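Phosphate transporter (Thermotoga maritima MSB8, PDB 6L85) probably imports phosphate across the cell membrane in a sodium-dependent manner, as a bacterial relative of the human SLC20 carriers. Local coordinates at residues V23-A35 against M308-N320. Sequence-based numbering, arbitrary orientation.
With NA (sodium ion), chain S.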
ATOM      1  N   VAL B  23      -8.081 -18.191   6.065  1.00 34.82           N
ATOM      2  CA  VAL B  23      -8.703 -16.860   6.110  1.00 34.63           C
ATOM      3  C   VAL B  23      -9.410 -16.622   7.452  1.00 39.38           C
ATOM      4  O   VAL B  23      -9.360 -15.503   8.000  1.00 40.45           O
ATOM      5  CB  VAL B  23      -9.634 -16.643   4.892  1.00 41.00           C
ATOM      6  CG1 VAL B  23     -10.772 -17.655   4.854  1.00 39.29           C
ATOM      7  CG2 VAL B  23     -10.155 -15.193   4.864  1.00 42.49           C
ATOM      8  N   ALA B  24      -9.976 -17.677   8.052  1.00 39.52           N
ATOM      9  CA  ALA B  24     -10.573 -17.568   9.390  1.00 41.55           C
ATOM     10  C   ALA B  24      -9.627 -16.929  10.403  1.00 42.56           C
ATOM     11  O   ALA B  24     -10.073 -16.130  11.240  1.00 41.40           O
ATOM     12  CB  ALA B  24     -11.014 -18.943   9.898  1.00 43.63           C
ATOM     13  N   ASN B  25      -8.317 -17.234  10.316  1.00 34.52           N
ATOM     14  CA  ASN B  25      -7.362 -16.748  11.318  1.00 40.63           C
ATOM     15  C   ASN B  25      -7.296 -15.223  11.360  1.00 40.37           C
ATOM     16  O   ASN B  25      -6.888 -14.644  12.377  1.00 40.51           O
ATOM     17  CB  ASN B  25      -5.938 -17.270  11.050  1.00 37.28           C
ATOM     18  CG  ASN B  25      -5.827 -18.798  11.027  1.00 39.64           C
ATOM     19  OD1 ASN B  25      -6.807 -19.536  11.193  1.00 36.94           O
ATOM     20  ND2 ASN B  25      -4.605 -19.275  10.798  1.00 37.81           N
ATOM     21  N   SER B  26      -7.590 -14.558  10.248  1.00 38.69           N
ATOM     22  CA  SER B  26      -7.569 -13.103  10.245  1.00 42.02           C
ATOM     23  C   SER B  26      -8.955 -12.484  10.286  1.00 36.64           C
ATOM     24  O   SER B  26      -9.125 -11.443  10.925  1.00 37.53           O
ATOM     25  CB  SER B  26      -6.823 -12.571   9.014  1.00 39.59           C
ATOM     26  OG  SER B  26      -7.484 -12.914   7.817  1.00 38.59           O
ATOM     27  N   MET B  27      -9.956 -13.108   9.655  1.00 33.84           N
ATOM     28  CA  MET B  27     -11.246 -12.448   9.483  1.00 41.03           C
ATOM     29  C   MET B  27     -12.354 -12.937  10.419  1.00 43.31           C
ATOM     30  O   MET B  27     -13.404 -12.293  10.460  1.00 42.22           O
ATOM     31  CB  MET B  27     -11.731 -12.585   8.027  1.00 40.99           C
ATOM     32  CG  MET B  27     -10.876 -11.794   7.018  1.00 40.54           C
ATOM     33  SD  MET B  27     -10.882  -9.994   7.314  1.00 49.67           S
ATOM     34  CE  MET B  27      -9.681  -9.455   6.109  1.00 45.61           C
ATOM     35  N   ALA B  28     -12.169 -14.034  11.172  1.00 44.53           N
ATOM     36  CA  ALA B  28     -13.264 -14.533  11.999  1.00 45.45           C
ATOM     37  C   ALA B  28     -13.639 -13.547  13.103  1.00 44.87           C
ATOM     38  O   ALA B  28     -14.809 -13.457  13.461  1.00 45.76           O
ATOM     39  CB  ALA B  28     -12.907 -15.894  12.601  1.00 48.08           C
ATOM     40  N   THR B  29     -12.677 -12.809  13.657  1.00 41.62           N
ATOM     41  CA  THR B  29     -13.020 -11.793  14.650  1.00 43.81           C
ATOM     42  C   THR B  29     -13.982 -10.758  14.066  1.00 47.73           C
ATOM     43  O   THR B  29     -15.024 -10.459  14.662  1.00 45.26           O
ATOM     44  CB  THR B  29     -11.752 -11.109  15.176  1.00 43.15           C
ATOM     45  OG1 THR B  29     -10.944 -10.692  14.073  1.00 48.22           O
ATOM     46  CG2 THR B  29     -10.927 -12.074  16.055  1.00 45.22           C
ATOM     47  N   ALA B  30     -13.649 -10.209  12.888  1.00 42.63           N
ATOM     48  CA  ALA B  30     -14.462  -9.166  12.266  1.00 48.02           C
ATOM     49  C   ALA B  30     -15.805  -9.714  11.800  1.00 43.85           C
ATOM     50  O   ALA B  30     -16.827  -9.032  11.910  1.00 43.17           O
ATOM     51  CB  ALA B  30     -13.710  -8.529  11.081  1.00 41.70           C
ATOM     52  N   VAL B  31     -15.817 -10.939  11.269  1.00 43.75           N
ATOM     53  CA  VAL B  31     -17.062 -11.531  10.796  1.00 46.11           C
ATOM     54  C   VAL B  31     -17.968 -11.896  11.967  1.00 50.58           C
ATOM     55  O   VAL B  31     -19.189 -11.720  11.896  1.00 51.21           O
ATOM     56  CB  VAL B  31     -16.774 -12.757   9.916  1.00 44.22           C
ATOM     57  CG1 VAL B  31     -18.055 -13.546   9.723  1.00 41.87           C
ATOM     58  CG2 VAL B  31     -16.200 -12.334   8.571  1.00 46.89           C
ATOM     59  N   GLY B  32     -17.389 -12.400  13.063  1.00 46.17           N
ATOM     60  CA  GLY B  32     -18.183 -12.833  14.197  1.00 52.71           C
ATOM     61  C   GLY B  32     -18.803 -11.689  14.973  1.00 56.45           C
ATOM     62  O   GLY B  32     -19.877 -11.847  15.557  1.00 57.14           O
ATOM     63  N   ALA B  33     -18.129 -10.542  15.025  1.00 53.38           N
ATOM     64  CA  ALA B  33     -18.723  -9.338  15.582  1.00 50.67           C
ATOM     65  C   ALA B  33     -19.677  -8.654  14.601  1.00 51.62           C
ATOM     66  O   ALA B  33     -20.190  -7.575  14.908  1.00 52.19           O
ATOM     67  CB  ALA B  33     -17.616  -8.366  16.001  1.00 42.36           C
ATOM     68  N   ARG B  34     -19.894  -9.255  13.430  1.00 47.33           N
ATOM     69  CA  ARG B  34     -20.665  -8.700  12.311  1.00 53.82           C
ATOM     70  C   ARG B  34     -20.158  -7.324  11.867  1.00 52.48           C
ATOM     71  O   ARG B  34     -20.903  -6.552  11.262  1.00 53.20           O
ATOM     72  CB  ARG B  34     -22.176  -8.637  12.616  1.00 53.25           C
ATOM     73  CG  ARG B  34     -22.725  -9.817  13.425  1.00 65.05           C
ATOM     74  CD  ARG B  34     -23.078 -11.020  12.546  1.00 72.57           C
ATOM     75  NE  ARG B  34     -22.983 -12.289  13.283  1.00 80.81           N
ATOM     76  CZ  ARG B  34     -22.477 -13.426  12.795  1.00 79.85           C
ATOM     77  NH1 ARG B  34     -21.999 -13.486  11.553  1.00 71.45           N
ATOM     78  NH2 ARG B  34     -22.445 -14.515  13.557  1.00 81.92           N
ATOM     79  N   ALA B  35     -18.889  -7.000  12.118  1.00 51.32           N
ATOM     80  CA  ALA B  35     -18.356  -5.746  11.590  1.00 46.17           C
ATOM     81  C   ALA B  35     -18.312  -5.750  10.062  1.00 49.91           C
ATOM     82  O   ALA B  35     -18.304  -4.680   9.439  1.00 47.83           O
ATOM     83  CB  ALA B  35     -16.966  -5.471  12.158  1.00 40.86           C
ATOM     84  N   MET B 308     -14.423 -20.021   7.465  1.00 70.52           N
ATOM     85  CA  MET B 308     -14.475 -18.725   8.137  1.00 68.51           C
ATOM     86  C   MET B 308     -15.744 -18.590   8.978  1.00 74.83           C
ATOM     87  O   MET B 308     -15.676 -18.279  10.175  1.00 71.17           O
ATOM     88  CB  MET B 308     -14.386 -17.599   7.102  1.00 62.56           C
ATOM     89  CG  MET B 308     -13.878 -16.286   7.625  1.00 52.68           C
ATOM     90  SD  MET B 308     -14.001 -14.994   6.370  1.00 75.29           S
ATOM     91  CE  MET B 308     -14.171 -15.897   4.815  1.00 57.34           C
ATOM     92  N   GLU B 309     -16.921 -18.798   8.362  1.00 79.76           N
ATOM     93  CA  GLU B 309     -18.187 -18.721   9.097  1.00 77.26           C
ATOM     94  C   GLU B 309     -18.547 -20.042   9.775  1.00 81.59           C
ATOM     95  O   GLU B 309     -19.708 -20.462   9.790  1.00 87.43           O
ATOM     96  CB  GLU B 309     -19.291 -18.293   8.130  1.00 78.67           C
ATOM     97  CG  GLU B 309     -19.354 -19.175   6.883  1.00 78.06           C
ATOM     98  CD  GLU B 309     -20.645 -19.045   6.093  1.00 80.24           C
ATOM     99  OE1 GLU B 309     -21.727 -19.264   6.678  1.00 81.60           O
ATOM    100  OE2 GLU B 309     -20.568 -18.746   4.879  1.00 77.27           O
ATOM    101  N   THR B 310     -17.560 -20.688  10.354  1.00 78.49           N
ATOM    102  CA  THR B 310     -17.600 -21.808  11.281  1.00 76.22           C
ATOM    103  C   THR B 310     -16.693 -21.544  12.472  1.00 82.13           C
ATOM    104  O   THR B 310     -17.014 -21.945  13.598  1.00 83.02           O
ATOM    105  CB  THR B 310     -17.206 -23.110  10.565  1.00 83.53           C
ATOM    106  OG1 THR B 310     -18.157 -23.375   9.524  1.00 86.53           O
ATOM    107  CG2 THR B 310     -17.172 -24.284  11.534  1.00 76.93           C
ATOM    108  N   VAL B 311     -15.560 -20.873  12.249  1.00 78.55           N
ATOM    109  CA  VAL B 311     -14.823 -20.319  13.382  1.00 75.38           C
ATOM    110  C   VAL B 311     -15.543 -19.083  13.930  1.00 76.92           C
ATOM    111  O   VAL B 311     -15.601 -18.869  15.151  1.00 69.66           O
ATOM    112  CB  VAL B 311     -13.366 -20.012  12.981  1.00 71.41           C
ATOM    113  CG1 VAL B 311     -12.644 -19.268  14.106  1.00 61.92           C
ATOM    114  CG2 VAL B 311     -12.634 -21.303  12.645  1.00 70.19           C
ATOM    115  N   GLY B 312     -16.146 -18.278  13.041  1.00 73.65           N
ATOM    116  CA  GLY B 312     -16.764 -17.034  13.478  1.00 71.45           C
ATOM    117  C   GLY B 312     -17.918 -17.230  14.449  1.00 77.81           C
ATOM    118  O   GLY B 312     -18.085 -16.449  15.391  1.00 72.71           O
ATOM    119  N   GLU B 313     -18.733 -18.272  14.233  1.00 79.57           N
ATOM    120  CA  GLU B 313     -19.869 -18.511  15.128  1.00 80.74           C
ATOM    121  C   GLU B 313     -19.416 -18.702  16.564  1.00 77.47           C
ATOM    122  O   GLU B 313     -20.112 -18.283  17.500  1.00 80.63           O
ATOM    123  CB  GLU B 313     -20.676 -19.725  14.679  1.00 83.48           C
ATOM    124  CG  GLU B 313     -21.649 -19.461  13.536  1.00 86.59           C
ATOM    125  CD  GLU B 313     -22.268 -18.069  13.582  1.00 94.93           C
ATOM    126  OE1 GLU B 313     -22.822 -17.680  14.640  1.00 96.26           O
ATOM    127  OE2 GLU B 313     -22.199 -17.362  12.551  1.00 94.47           O
ATOM    128  N   LYS B 314     -18.242 -19.301  16.758  1.00 77.30           N
ATOM    129  CA  LYS B 314     -17.751 -19.629  18.089  1.00 77.08           C
ATOM    130  C   LYS B 314     -17.247 -18.412  18.861  1.00 75.51           C
ATOM    131  O   LYS B 314     -16.994 -18.533  20.063  1.00 75.25           O
ATOM    132  CB  LYS B 314     -16.643 -20.680  17.972  1.00 76.84           C
ATOM    133  CG  LYS B 314     -17.141 -22.133  17.930  1.00 83.08           C
ATOM    134  CD  LYS B 314     -18.016 -22.426  16.708  1.00 80.36           C
ATOM    135  CE  LYS B 314     -18.268 -23.924  16.551  1.00 84.84           C
ATOM    136  NZ  LYS B 314     -18.819 -24.264  15.207  1.00 84.95           N
ATOM    137  N   ILE B 315     -17.094 -17.251  18.216  1.00 75.91           N
ATOM    138  CA  ILE B 315     -16.531 -16.082  18.893  1.00 74.05           C
ATOM    139  C   ILE B 315     -17.431 -14.857  18.763  1.00 69.20           C
ATOM    140  O   ILE B 315     -16.976 -13.728  18.973  1.00 69.02           O
ATOM    141  CB  ILE B 315     -15.114 -15.760  18.376  1.00 68.92           C
ATOM    142  CG1 ILE B 315     -15.141 -15.411  16.882  1.00 66.18           C
ATOM    143  CG2 ILE B 315     -14.166 -16.924  18.654  1.00 69.95           C
ATOM    144  CD1 ILE B 315     -13.803 -14.999  16.328  1.00 59.13           C
ATOM    145  N   THR B 316     -18.709 -15.056  18.428  1.00 71.14           N
ATOM    146  CA  THR B 316     -19.616 -13.909  18.369  1.00 72.03           C
ATOM    147  C   THR B 316     -19.848 -13.280  19.736  1.00 72.82           C
ATOM    148  O   THR B 316     -20.428 -12.192  19.807  1.00 75.31           O
ATOM    149  CB  THR B 316     -20.971 -14.291  17.761  1.00 72.59           C
ATOM    150  OG1 THR B 316     -21.712 -15.086  18.696  1.00 76.76           O
ATOM    151  CG2 THR B 316     -20.794 -15.042  16.448  1.00 72.15           C
ATOM    152  N   THR B 317     -19.416 -13.933  20.810  1.00 69.16           N
ATOM    153  CA  THR B 317     -19.439 -13.354  22.142  1.00 73.85           C
ATOM    154  C   THR B 317     -18.116 -12.688  22.507  1.00 71.91           C
ATOM    155  O   THR B 317     -17.961 -12.221  23.644  1.00 74.48           O
ATOM    156  CB  THR B 317     -19.797 -14.429  23.185  1.00 77.81           C
ATOM    157  OG1 THR B 317     -18.819 -15.485  23.159  1.00 80.72           O
ATOM    158  CG2 THR B 317     -21.173 -15.014  22.888  1.00 73.05           C
ATOM    159  N   LEU B 318     -17.160 -12.643  21.581  1.00 63.16           N
ATOM    160  CA  LEU B 318     -15.910 -11.925  21.807  1.00 61.60           C
ATOM    161  C   LEU B 318     -16.152 -10.424  21.641  1.00 54.92           C
ATOM    162  O   LEU B 318     -16.601  -9.980  20.580  1.00 57.94           O
ATOM    163  CB  LEU B 318     -14.843 -12.419  20.833  1.00 61.41           C
ATOM    164  CG  LEU B 318     -13.404 -11.995  21.118  1.00 59.10           C
ATOM    165  CD1 LEU B 318     -12.941 -12.615  22.438  1.00 52.74           C
ATOM    166  CD2 LEU B 318     -12.493 -12.403  19.957  1.00 55.90           C
ATOM    167  N   THR B 319     -15.870  -9.639  22.679  1.00 51.86           N
ATOM    168  CA  THR B 319     -16.070  -8.203  22.551  1.00 50.41           C
ATOM    169  C   THR B 319     -15.179  -7.646  21.446  1.00 51.64           C
ATOM    170  O   THR B 319     -14.148  -8.224  21.083  1.00 51.74           O
ATOM    171  CB  THR B 319     -15.771  -7.462  23.860  1.00 49.55           C
ATOM    172  OG1 THR B 319     -14.500  -7.868  24.392  1.00 52.73           O
ATOM    173  CG2 THR B 319     -16.872  -7.719  24.898  1.00 56.15           C
ATOM    174  N   ASN B 320     -15.592  -6.502  20.906  1.00 49.16           N
ATOM    175  CA  ASN B 320     -14.808  -5.866  19.854  1.00 47.60           C
ATOM    176  C   ASN B 320     -13.437  -5.436  20.352  1.00 47.38           C
ATOM    177  O   ASN B 320     -12.454  -5.504  19.598  1.00 44.22           O
ATOM    178  CB  ASN B 320     -15.583  -4.693  19.291  1.00 42.66           C
ATOM    179  CG  ASN B 320     -16.727  -5.152  18.424  1.00 50.65           C
ATOM    180  OD1 ASN B 320     -16.507  -5.769  17.380  1.00 53.82           O
ATOM    181  ND2 ASN B 320     -17.954  -4.897  18.861  1.00 40.98           N
TER
HETATM  182 NA    NA S 504     -10.828  -8.137  13.454  1.00 51.35          NA
HETATM  183  O   HOH W   1     -15.531 -11.659  17.379  1.00 50.07           O
HETATM  184  O   HOH W   2     -19.916  -6.651  17.513  1.00 48.36           O
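Met308 enters the surface of helix 2-32 as a knob, its side chain held among Val23, Ala24, Met27 and Val31. With CG anti to the backbone N (chi1 -156°) the chain runs out extended as far as the sulfur; SD then lies 3.7 Å from Met27 CB, and the bend at chi3 carries CE to the methyls of Val23. Ala41 of helix 38-56 also touches Met308, so this thioether is packed between two helices. Farther along the pair, small residues let the backbones draw near; the CA atoms of Gly32 and Gly312 are 4.5 Å apart. Val311 lays its two branches over alanines one turn apart, CG1 on Ala28 CB at 3.7 Å and CG2 on Ala24 CB. Four residues on, Ile315 points its CD1 at the backbone between Ala28 and Thr29, reaching Ala28 O at 3.4 Å.

Farther out, polar groups take over. One water lies between the carbonyl oxygens of Thr29 and Ile315, within bonding distance of both, and a second joins Ala33 O to Asn320 ND2, while Asn320 OD1 is occupied by Gln243. The Schellman motif ending helix 2-32 gives Arg34 a positive phi and turns the chain at the outer edge. There Arg34 NH2 forms a salt bridge with Glu313 OE2 at 3.0 Å, on its syn side, the two planes almost parallel (7°) but stepped, with NH2 lying 23° out of the carboxylate plane; Thr316 CG2 lies obliquely beside that same nitrogen.

On helix 2-32 itself, Thr29 OG1 binds a sodium ion at 2.6 Å, beside the ligands Gln243, Ser247 and Asp327. The whole illustrates close small-residue packing of a transporter helix against the end of helix 304-311 and the segment after it, next to a sodium site consistent with sodium-coupled phosphate uptake.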